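Local coordinates for Nrps/pks (Streptomyces albus, PDB 4OPE), which probably catalyses decarboxylative condensation of acyl units, as a ketosynthase domain of the AT-less type I polyketide synthase assembly line for oxazolomycin, at residues F368-L382 with F393-R405. Residues are numbered along the deposited sequence; the frame is centred on the assembly and turned at random.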
ATOM      1  N   PHE A 368     -20.135 -17.692  10.446  1.00 35.12           N
ATOM      2  CA  PHE A 368     -21.001 -16.976  11.350  1.00 35.86           C
ATOM      3  C   PHE A 368     -22.432 -17.079  10.845  1.00 38.37           C
ATOM      4  O   PHE A 368     -23.338 -17.474  11.609  1.00 41.42           O
ATOM      5  CB  PHE A 368     -20.614 -15.516  11.466  1.00 34.59           C
ATOM      6  CG  PHE A 368     -19.404 -15.239  12.339  1.00 35.37           C
ATOM      7  CD1 PHE A 368     -18.938 -16.138  13.273  1.00 36.13           C
ATOM      8  CD2 PHE A 368     -18.759 -14.011  12.239  1.00 35.93           C
ATOM      9  CE1 PHE A 368     -17.843 -15.819  14.077  1.00 37.01           C
ATOM     10  CE2 PHE A 368     -17.672 -13.683  13.043  1.00 37.60           C
ATOM     11  CZ  PHE A 368     -17.212 -14.597  13.970  1.00 37.53           C
ATOM     12  N   ARG A 369     -22.640 -16.791   9.563  1.00 38.07           N
ATOM     13  CA  ARG A 369     -23.996 -16.715   9.040  1.00 40.77           C
ATOM     14  C   ARG A 369     -24.737 -18.058   9.132  1.00 41.91           C
ATOM     15  O   ARG A 369     -25.872 -18.098   9.554  1.00 38.70           O
ATOM     16  CB  ARG A 369     -24.031 -16.223   7.600  1.00 43.50           C
ATOM     17  CG  ARG A 369     -25.407 -16.462   6.986  1.00 49.10           C
ATOM     18  CD  ARG A 369     -25.633 -15.819   5.625  1.00 57.10           C
ATOM     19  NE  ARG A 369     -25.321 -14.379   5.626  1.00 67.91           N
ATOM     20  CZ  ARG A 369     -25.103 -13.626   4.535  1.00 75.05           C
ATOM     21  NH1 ARG A 369     -25.163 -14.147   3.302  1.00 76.43           N
ATOM     22  NH2 ARG A 369     -24.813 -12.334   4.680  1.00 80.86           N
ATOM     23  N   HIS A 370     -24.096 -19.139   8.698  1.00 41.62           N
ATOM     24  CA  HIS A 370     -24.706 -20.443   8.717  1.00 41.73           C
ATOM     25  C   HIS A 370     -24.418 -21.238   9.993  1.00 40.85           C
ATOM     26  O   HIS A 370     -24.918 -22.317  10.155  1.00 39.71           O
ATOM     27  CB  HIS A 370     -24.223 -21.252   7.519  1.00 44.41           C
ATOM     28  CG  HIS A 370     -24.491 -20.600   6.211  1.00 44.27           C
ATOM     29  ND1 HIS A 370     -25.753 -20.517   5.673  1.00 46.41           N
ATOM     30  CD2 HIS A 370     -23.662 -20.021   5.317  1.00 46.44           C
ATOM     31  CE1 HIS A 370     -25.696 -19.892   4.510  1.00 47.02           C
ATOM     32  NE2 HIS A 370     -24.436 -19.587   4.266  1.00 47.07           N
ATOM     33  N   GLN A 371     -23.614 -20.716  10.892  1.00 40.97           N
ATOM     34  CA  GLN A 371     -23.394 -21.366  12.183  1.00 42.08           C
ATOM     35  C   GLN A 371     -22.899 -22.800  12.039  1.00 41.77           C
ATOM     36  O   GLN A 371     -23.338 -23.711  12.746  1.00 41.03           O
ATOM     37  CB  GLN A 371     -24.651 -21.310  13.017  1.00 43.59           C
ATOM     38  CG  GLN A 371     -25.104 -19.899  13.289  1.00 46.77           C
ATOM     39  CD  GLN A 371     -26.359 -19.847  14.130  1.00 51.65           C
ATOM     40  OE1 GLN A 371     -27.206 -20.722  14.059  1.00 56.06           O
ATOM     41  NE2 GLN A 371     -26.480 -18.823  14.931  1.00 56.24           N
ATOM     42  N   GLU A 372     -21.947 -22.966  11.137  1.00 40.17           N
ATOM     43  CA  GLU A 372     -21.356 -24.241  10.849  1.00 42.62           C
ATOM     44  C   GLU A 372     -19.879 -24.059  10.732  1.00 39.83           C
ATOM     45  O   GLU A 372     -19.416 -23.015  10.325  1.00 36.94           O
ATOM     46  CB  GLU A 372     -21.892 -24.826   9.533  1.00 45.24           C
ATOM     47  CG  GLU A 372     -23.317 -25.292   9.625  1.00 46.15           C
ATOM     48  CD  GLU A 372     -23.809 -25.998   8.374  1.00 50.79           C
ATOM     49  OE1 GLU A 372     -23.593 -25.526   7.245  1.00 48.91           O
ATOM     50  OE2 GLU A 372     -24.465 -27.054   8.512  1.00 60.89           O
ATOM     51  N   LEU A 373     -19.150 -25.106  11.096  1.00 41.58           N
ATOM     52  CA  LEU A 373     -17.720 -25.194  10.837  1.00 40.99           C
ATOM     53  C   LEU A 373     -17.500 -26.181   9.737  1.00 40.35           C
ATOM     54  O   LEU A 373     -17.945 -27.314   9.827  1.00 40.27           O
ATOM     55  CB  LEU A 373     -16.946 -25.655  12.053  1.00 41.55           C
ATOM     56  CG  LEU A 373     -17.166 -24.755  13.246  1.00 43.29           C
ATOM     57  CD1 LEU A 373     -16.658 -25.469  14.476  1.00 45.27           C
ATOM     58  CD2 LEU A 373     -16.502 -23.410  13.050  1.00 43.78           C
ATOM     59  N   VAL A 374     -16.776 -25.746   8.709  1.00 40.32           N
ATOM     60  CA  VAL A 374     -16.578 -26.554   7.517  1.00 39.18           C
ATOM     61  C   VAL A 374     -15.265 -27.324   7.559  1.00 39.62           C
ATOM     62  O   VAL A 374     -14.358 -26.947   8.279  1.00 41.01           O
ATOM     63  CB  VAL A 374     -16.614 -25.678   6.291  1.00 38.88           C
ATOM     64  CG1 VAL A 374     -17.922 -24.902   6.260  1.00 38.16           C
ATOM     65  CG2 VAL A 374     -15.414 -24.733   6.279  1.00 40.76           C
ATOM     66  N   PRO A 375     -15.170 -28.414   6.781  1.00 39.26           N
ATOM     67  CA  PRO A 375     -13.953 -29.194   6.660  1.00 37.32           C
ATOM     68  C   PRO A 375     -12.762 -28.397   6.151  1.00 37.53           C
ATOM     69  O   PRO A 375     -12.869 -27.662   5.151  1.00 35.90           O
ATOM     70  CB  PRO A 375     -14.277 -30.220   5.571  1.00 37.75           C
ATOM     71  CG  PRO A 375     -15.709 -30.144   5.316  1.00 38.22           C
ATOM     72  CD  PRO A 375     -16.194 -28.823   5.805  1.00 38.24           C
ATOM     73  N   SER A 376     -11.632 -28.597   6.828  1.00 38.22           N
ATOM     74  CA  SER A 376     -10.297 -28.299   6.311  1.00 38.64           C
ATOM     75  C   SER A 376      -9.724 -29.584   5.659  1.00 39.49           C
ATOM     76  O   SER A 376      -9.724 -30.602   6.275  1.00 39.27           O
ATOM     77  CB  SER A 376      -9.387 -27.844   7.460  1.00 38.07           C
ATOM     78  OG  SER A 376      -8.460 -26.891   7.022  1.00 35.93           O
ATOM     79  N   LEU A 377      -9.215 -29.505   4.432  1.00 39.67           N
ATOM     80  CA  LEU A 377      -8.893 -30.678   3.642  1.00 39.48           C
ATOM     81  C   LEU A 377      -7.456 -31.120   3.815  1.00 40.09           C
ATOM     82  O   LEU A 377      -6.633 -30.403   4.404  1.00 39.88           O
ATOM     83  CB  LEU A 377      -9.152 -30.403   2.154  1.00 40.65           C
ATOM     84  CG  LEU A 377     -10.619 -30.420   1.693  1.00 41.79           C
ATOM     85  CD1 LEU A 377     -11.421 -29.428   2.454  1.00 43.72           C
ATOM     86  CD2 LEU A 377     -10.754 -30.029   0.249  1.00 43.36           C
ATOM     87  N   HIS A 378      -7.175 -32.327   3.322  1.00 38.80           N
ATOM     88  CA  HIS A 378      -5.824 -32.865   3.225  1.00 39.06           C
ATOM     89  C   HIS A 378      -5.077 -33.065   4.519  1.00 38.31           C
ATOM     90  O   HIS A 378      -3.878 -33.086   4.496  1.00 37.77           O
ATOM     91  CB  HIS A 378      -4.927 -32.013   2.323  1.00 40.15           C
ATOM     92  CG  HIS A 378      -5.513 -31.759   0.982  1.00 42.30           C
ATOM     93  ND1 HIS A 378      -5.922 -32.782   0.152  1.00 43.04           N
ATOM     94  CD2 HIS A 378      -5.774 -30.607   0.324  1.00 41.63           C
ATOM     95  CE1 HIS A 378      -6.425 -32.270  -0.954  1.00 41.72           C
ATOM     96  NE2 HIS A 378      -6.358 -30.955  -0.870  1.00 43.02           N
ATOM     97  N   ALA A 379      -5.745 -33.236   5.637  1.00 39.19           N
ATOM     98  CA  ALA A 379      -5.034 -33.570   6.858  1.00 40.45           C
ATOM     99  C   ALA A 379      -5.646 -34.793   7.493  1.00 42.39           C
ATOM    100  O   ALA A 379      -5.771 -34.873   8.716  1.00 42.07           O
ATOM    101  CB  ALA A 379      -5.043 -32.411   7.829  1.00 40.74           C
ATOM    102  N   GLU A 380      -5.990 -35.761   6.653  1.00 45.10           N
ATOM    103  CA  GLU A 380      -6.514 -37.042   7.142  1.00 49.92           C
ATOM    104  C   GLU A 380      -5.568 -37.581   8.180  1.00 47.40           C
ATOM    105  O   GLU A 380      -6.014 -38.085   9.214  1.00 47.61           O
ATOM    106  CB  GLU A 380      -6.711 -38.068   6.018  1.00 54.41           C
ATOM    107  CG  GLU A 380      -7.609 -37.578   4.875  1.00 59.50           C
ATOM    108  CD  GLU A 380      -6.884 -36.685   3.830  1.00 62.54           C
ATOM    109  OE1 GLU A 380      -5.716 -36.241   4.039  1.00 59.22           O
ATOM    110  OE2 GLU A 380      -7.514 -36.408   2.784  1.00 65.67           O
ATOM    111  N   ARG A 381      -4.263 -37.450   7.905  1.00 45.19           N
ATOM    112  CA  ARG A 381      -3.233 -37.659   8.930  1.00 43.41           C
ATOM    113  C   ARG A 381      -2.595 -36.311   9.203  1.00 42.47           C
ATOM    114  O   ARG A 381      -2.243 -35.573   8.298  1.00 40.26           O
ATOM    115  CB  ARG A 381      -2.174 -38.645   8.475  1.00 42.95           C
ATOM    116  CG  ARG A 381      -2.722 -39.961   7.965  1.00 42.68           C
ATOM    117  CD  ARG A 381      -1.671 -40.878   7.350  1.00 42.58           C
ATOM    118  NE  ARG A 381      -0.470 -41.074   8.171  1.00 43.19           N
ATOM    119  CZ  ARG A 381      -0.449 -41.680   9.356  1.00 44.69           C
ATOM    120  NH1 ARG A 381      -1.562 -42.149   9.897  1.00 45.86           N
ATOM    121  NH2 ARG A 381       0.694 -41.832  10.015  1.00 43.46           N
ATOM    122  N   LEU A 382      -2.454 -35.988  10.467  1.00 43.50           N
ATOM    123  CA  LEU A 382      -1.891 -34.721  10.833  1.00 45.51           C
ATOM    124  C   LEU A 382      -0.432 -34.697  10.593  1.00 45.62           C
ATOM    125  O   LEU A 382       0.223 -35.720  10.565  1.00 49.10           O
ATOM    126  CB  LEU A 382      -2.068 -34.469  12.305  1.00 49.14           C
ATOM    127  CG  LEU A 382      -3.462 -34.099  12.778  1.00 53.56           C
ATOM    128  CD1 LEU A 382      -3.276 -33.679  14.228  1.00 56.79           C
ATOM    129  CD2 LEU A 382      -4.117 -32.988  11.958  1.00 56.13           C
ATOM    130  N   PHE A 393      -5.824 -26.729  20.089  1.00 49.16           N
ATOM    131  CA  PHE A 393      -6.333 -26.697  18.726  1.00 49.82           C
ATOM    132  C   PHE A 393      -6.665 -28.064  18.212  1.00 47.83           C
ATOM    133  O   PHE A 393      -5.946 -28.970  18.433  1.00 51.17           O
ATOM    134  CB  PHE A 393      -5.322 -26.004  17.784  1.00 49.74           C
ATOM    135  CG  PHE A 393      -4.874 -24.672  18.307  1.00 50.98           C
ATOM    136  CD1 PHE A 393      -5.726 -23.584  18.272  1.00 51.64           C
ATOM    137  CD2 PHE A 393      -3.650 -24.532  18.907  1.00 52.26           C
ATOM    138  CE1 PHE A 393      -5.351 -22.367  18.798  1.00 52.09           C
ATOM    139  CE2 PHE A 393      -3.274 -23.324  19.454  1.00 54.47           C
ATOM    140  CZ  PHE A 393      -4.125 -22.233  19.400  1.00 52.03           C
ATOM    141  N   ARG A 394      -7.765 -28.193  17.509  1.00 50.40           N
ATOM    142  CA  ARG A 394      -8.094 -29.424  16.814  1.00 51.23           C
ATOM    143  C   ARG A 394      -8.497 -29.088  15.386  1.00 46.81           C
ATOM    144  O   ARG A 394      -9.293 -28.193  15.135  1.00 43.88           O
ATOM    145  CB  ARG A 394      -9.233 -30.187  17.520  1.00 52.83           C
ATOM    146  CG  ARG A 394      -8.915 -30.605  18.952  1.00 56.98           C
ATOM    147  CD  ARG A 394      -7.806 -31.671  19.116  1.00 60.46           C
ATOM    148  NE  ARG A 394      -7.557 -31.934  20.549  1.00 64.02           N
ATOM    149  CZ  ARG A 394      -6.631 -31.343  21.320  1.00 61.90           C
ATOM    150  NH1 ARG A 394      -5.747 -30.464  20.844  1.00 59.28           N
ATOM    151  NH2 ARG A 394      -6.583 -31.662  22.603  1.00 62.11           N
ATOM    152  N   LEU A 395      -7.909 -29.807  14.460  1.00 44.56           N
ATOM    153  CA  LEU A 395      -8.149 -29.570  13.094  1.00 45.09           C
ATOM    154  C   LEU A 395      -9.598 -29.921  12.857  1.00 43.40           C
ATOM    155  O   LEU A 395     -10.076 -30.910  13.287  1.00 43.35           O
ATOM    156  CB  LEU A 395      -7.183 -30.379  12.235  1.00 47.19           C
ATOM    157  CG  LEU A 395      -6.660 -29.831  10.911  1.00 48.92           C
ATOM    158  CD1 LEU A 395      -7.400 -30.498   9.783  1.00 54.32           C
ATOM    159  CD2 LEU A 395      -6.734 -28.317  10.749  1.00 47.12           C
ATOM    160  N   GLN A 396     -10.303 -29.039  12.189  1.00 44.67           N
ATOM    161  CA  GLN A 396     -11.682 -29.239  11.896  1.00 43.90           C
ATOM    162  C   GLN A 396     -11.780 -29.920  10.561  1.00 45.85           C
ATOM    163  O   GLN A 396     -11.720 -29.269   9.535  1.00 47.01           O
ATOM    164  CB  GLN A 396     -12.362 -27.886  11.844  1.00 41.84           C
ATOM    165  CG  GLN A 396     -13.846 -27.983  11.615  1.00 41.20           C
ATOM    166  CD  GLN A 396     -14.550 -28.616  12.768  1.00 38.96           C
ATOM    167  OE1 GLN A 396     -14.350 -28.249  13.915  1.00 39.04           O
ATOM    168  NE2 GLN A 396     -15.361 -29.571  12.471  1.00 38.94           N
ATOM    169  N   ARG A 397     -11.956 -31.230  10.582  1.00 48.22           N
ATOM    170  CA  ARG A 397     -11.942 -32.020   9.378  1.00 48.91           C
ATOM    171  C   ARG A 397     -13.306 -32.365   8.894  1.00 51.09           C
ATOM    172  O   ARG A 397     -13.438 -32.889   7.804  1.00 54.67           O
ATOM    173  CB  ARG A 397     -11.216 -33.326   9.635  1.00 52.61           C
ATOM    174  CG  ARG A 397      -9.771 -33.164  10.086  1.00 54.77           C
ATOM    175  CD  ARG A 397      -9.062 -34.514  10.012  1.00 57.63           C
ATOM    176  NE  ARG A 397      -8.859 -35.038  11.343  1.00 59.12           N
ATOM    177  CZ  ARG A 397      -7.704 -35.373  11.861  1.00 60.29           C
ATOM    178  NH1 ARG A 397      -6.590 -35.286  11.150  1.00 67.10           N
ATOM    179  NH2 ARG A 397      -7.673 -35.812  13.104  1.00 62.50           N
ATOM    180  N   ASP A 398     -14.331 -32.107   9.691  1.00 53.93           N
ATOM    181  CA  ASP A 398     -15.686 -32.475   9.299  1.00 57.12           C
ATOM    182  C   ASP A 398     -16.647 -31.302   9.370  1.00 53.84           C
ATOM    183  O   ASP A 398     -16.501 -30.429  10.222  1.00 55.24           O
ATOM    184  CB  ASP A 398     -16.189 -33.601  10.203  1.00 63.67           C
ATOM    185  CG  ASP A 398     -15.543 -34.935   9.879  1.00 72.45           C
ATOM    186  OD1 ASP A 398     -15.491 -35.281   8.669  1.00 72.67           O
ATOM    187  OD2 ASP A 398     -15.097 -35.638  10.831  1.00 79.90           O
ATOM    188  N   LEU A 399     -17.627 -31.281   8.465  1.00 49.93           N
ATOM    189  CA  LEU A 399     -18.728 -30.354   8.590  1.00 47.70           C
ATOM    190  C   LEU A 399     -19.397 -30.566   9.951  1.00 47.72           C
ATOM    191  O   LEU A 399     -19.637 -31.708  10.379  1.00 49.21           O
ATOM    192  CB  LEU A 399     -19.733 -30.593   7.478  1.00 49.33           C
ATOM    193  CG  LEU A 399     -20.940 -29.654   7.559  1.00 51.01           C
ATOM    194  CD1 LEU A 399     -20.459 -28.217   7.344  1.00 51.91           C
ATOM    195  CD2 LEU A 399     -22.034 -30.032   6.569  1.00 49.70           C
ATOM    196  N   ALA A 400     -19.689 -29.491  10.656  1.00 45.92           N
ATOM    197  CA  ALA A 400     -20.290 -29.655  11.959  1.00 47.75           C
ATOM    198  C   ALA A 400     -20.898 -28.359  12.445  1.00 48.71           C
ATOM    199  O   ALA A 400     -20.502 -27.272  12.022  1.00 49.71           O
ATOM    200  CB  ALA A 400     -19.284 -30.214  12.964  1.00 48.34           C
ATOM    201  N   PRO A 401     -21.911 -28.466  13.301  1.00 50.42           N
ATOM    202  CA  PRO A 401     -22.596 -27.233  13.700  1.00 49.26           C
ATOM    203  C   PRO A 401     -21.648 -26.434  14.540  1.00 45.66           C
ATOM    204  O   PRO A 401     -20.814 -27.005  15.193  1.00 47.03           O
ATOM    205  CB  PRO A 401     -23.765 -27.732  14.561  1.00 50.01           C
ATOM    206  CG  PRO A 401     -23.896 -29.172  14.224  1.00 52.40           C
ATOM    207  CD  PRO A 401     -22.512 -29.658  13.920  1.00 51.00           C
ATOM    208  N   TRP A 402     -21.758 -25.131  14.497  1.00 43.36           N
ATOM    209  CA  TRP A 402     -20.875 -24.286  15.256  1.00 44.49           C
ATOM    210  C   TRP A 402     -21.590 -23.937  16.537  1.00 47.20           C
ATOM    211  O   TRP A 402     -22.276 -22.949  16.639  1.00 46.09           O
ATOM    212  CB  TRP A 402     -20.494 -23.024  14.472  1.00 43.01           C
ATOM    213  CG  TRP A 402     -19.459 -22.216  15.134  1.00 42.38           C
ATOM    214  CD1 TRP A 402     -19.005 -22.341  16.430  1.00 43.23           C
ATOM    215  CD2 TRP A 402     -18.761 -21.102  14.579  1.00 41.03           C
ATOM    216  NE1 TRP A 402     -18.057 -21.391  16.691  1.00 43.38           N
ATOM    217  CE2 TRP A 402     -17.884 -20.617  15.571  1.00 41.29           C
ATOM    218  CE3 TRP A 402     -18.778 -20.474  13.346  1.00 38.70           C
ATOM    219  CZ2 TRP A 402     -17.064 -19.523  15.367  1.00 39.25           C
ATOM    220  CZ3 TRP A 402     -17.938 -19.392  13.156  1.00 39.11           C
ATOM    221  CH2 TRP A 402     -17.093 -18.936  14.156  1.00 37.70           C
ATOM    222  N   THR A 403     -21.438 -24.812  17.505  1.00 53.76           N
ATOM    223  CA  THR A 403     -22.052 -24.671  18.814  1.00 58.11           C
ATOM    224  C   THR A 403     -21.402 -23.515  19.549  1.00 57.76           C
ATOM    225  O   THR A 403     -20.188 -23.470  19.650  1.00 58.83           O
ATOM    226  CB  THR A 403     -21.795 -25.961  19.612  1.00 60.71           C
ATOM    227  OG1 THR A 403     -22.371 -27.056  18.896  1.00 60.52           O
ATOM    228  CG2 THR A 403     -22.360 -25.898  21.028  1.00 62.66           C
ATOM    229  N   PRO A 404     -22.205 -22.602  20.099  1.00 59.14           N
ATOM    230  CA  PRO A 404     -21.641 -21.453  20.779  1.00 60.96           C
ATOM    231  C   PRO A 404     -21.179 -21.773  22.182  1.00 63.94           C
ATOM    232  O   PRO A 404     -21.499 -22.809  22.741  1.00 63.62           O
ATOM    233  CB  PRO A 404     -22.819 -20.488  20.845  1.00 61.40           C
ATOM    234  CG  PRO A 404     -24.000 -21.378  20.976  1.00 61.20           C
ATOM    235  CD  PRO A 404     -23.666 -22.675  20.280  1.00 60.71           C
ATOM    236  N   ARG A 405     -20.428 -20.864  22.751  1.00 69.71           N
ATOM    237  CA  ARG A 405     -20.001 -21.037  24.118  1.00 75.75           C
ATOM    238  C   ARG A 405     -21.054 -20.444  25.056  1.00 76.74           C
ATOM    239  O   ARG A 405     -21.802 -19.545  24.698  1.00 65.97           O
ATOM    240  CB  ARG A 405     -18.616 -20.414  24.327  1.00 77.17           C
ATOM    241  CG  ARG A 405     -17.498 -21.423  24.109  1.00 85.93           C
ATOM    242  CD  ARG A 405     -16.221 -20.773  23.599  1.00 90.54           C
ATOM    243  NE  ARG A 405     -15.086 -21.697  23.568  1.00 94.70           N
ATOM    244  CZ  ARG A 405     -14.939 -22.709  22.708  1.00100.28           C
ATOM    245  NH1 ARG A 405     -15.868 -22.975  21.792  1.00104.72           N
ATOM    246  NH2 ARG A 405     -13.852 -23.472  22.762  1.00 97.58           N
TER
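Leu373 lays CD2 over one face of the Trp402 indole, 3.9 Å from the centroid of its five-membered ring, a CH-pi contact. On its other flank, Leu373 CB and CD1 meet the side-chain amide of Gln396, whose NE2 donates in the amide plane to Asp398 O (2.7 Å) and so holds the turn between strands 393-395 and 400-401. The six-membered ring of Trp402 also meets Phe368, at the end of helix 356-370; the rings are nearly parallel (25°) but offset, with little overlap. Trp402 CG stands anti to its own backbone N (chi1 -173°), which places the indole between Leu373 CD2 and the Phe368 ring.

Backbone bonds set the strands beside this packing. Gln371, with positive phi, turns the chain out of the helix, and its O accepts Trp402 N from above the carbonyl plane. Leu373 and Ala400 form the hydrogen-bonded pair of a short antiparallel sheet, Leu373 N lying 2.7 Å from Ala400 O. Farther along, Ser376 N bonds to Gln396 O, and Leu395 CD1 packs on Ala379 CB. Arg397, bent at chi3 (-107°), takes Ala379 O at the edge of its guanidinium, nearly in plane (Arg397 NH1 to Ala379 O 2.6 Å), while Leu382 CD2 lies obliquely by the group.

Outside the pair, Gln396, just past strand 393-395, is backbone-bonded to Ile342 of strand 340-343, in the C-terminal half of the thiolase fold; Ser344 N binds Ser376 OG, and Arg32 forms a salt bridge with Glu372. Main-chain bonds and apolar packing thus join the end of helix 356-370, strand 372-373 and the following loop to strand 393-395 and the chain up to Trp402, with Arg397 adding a charged grip on a backbone carbonyl.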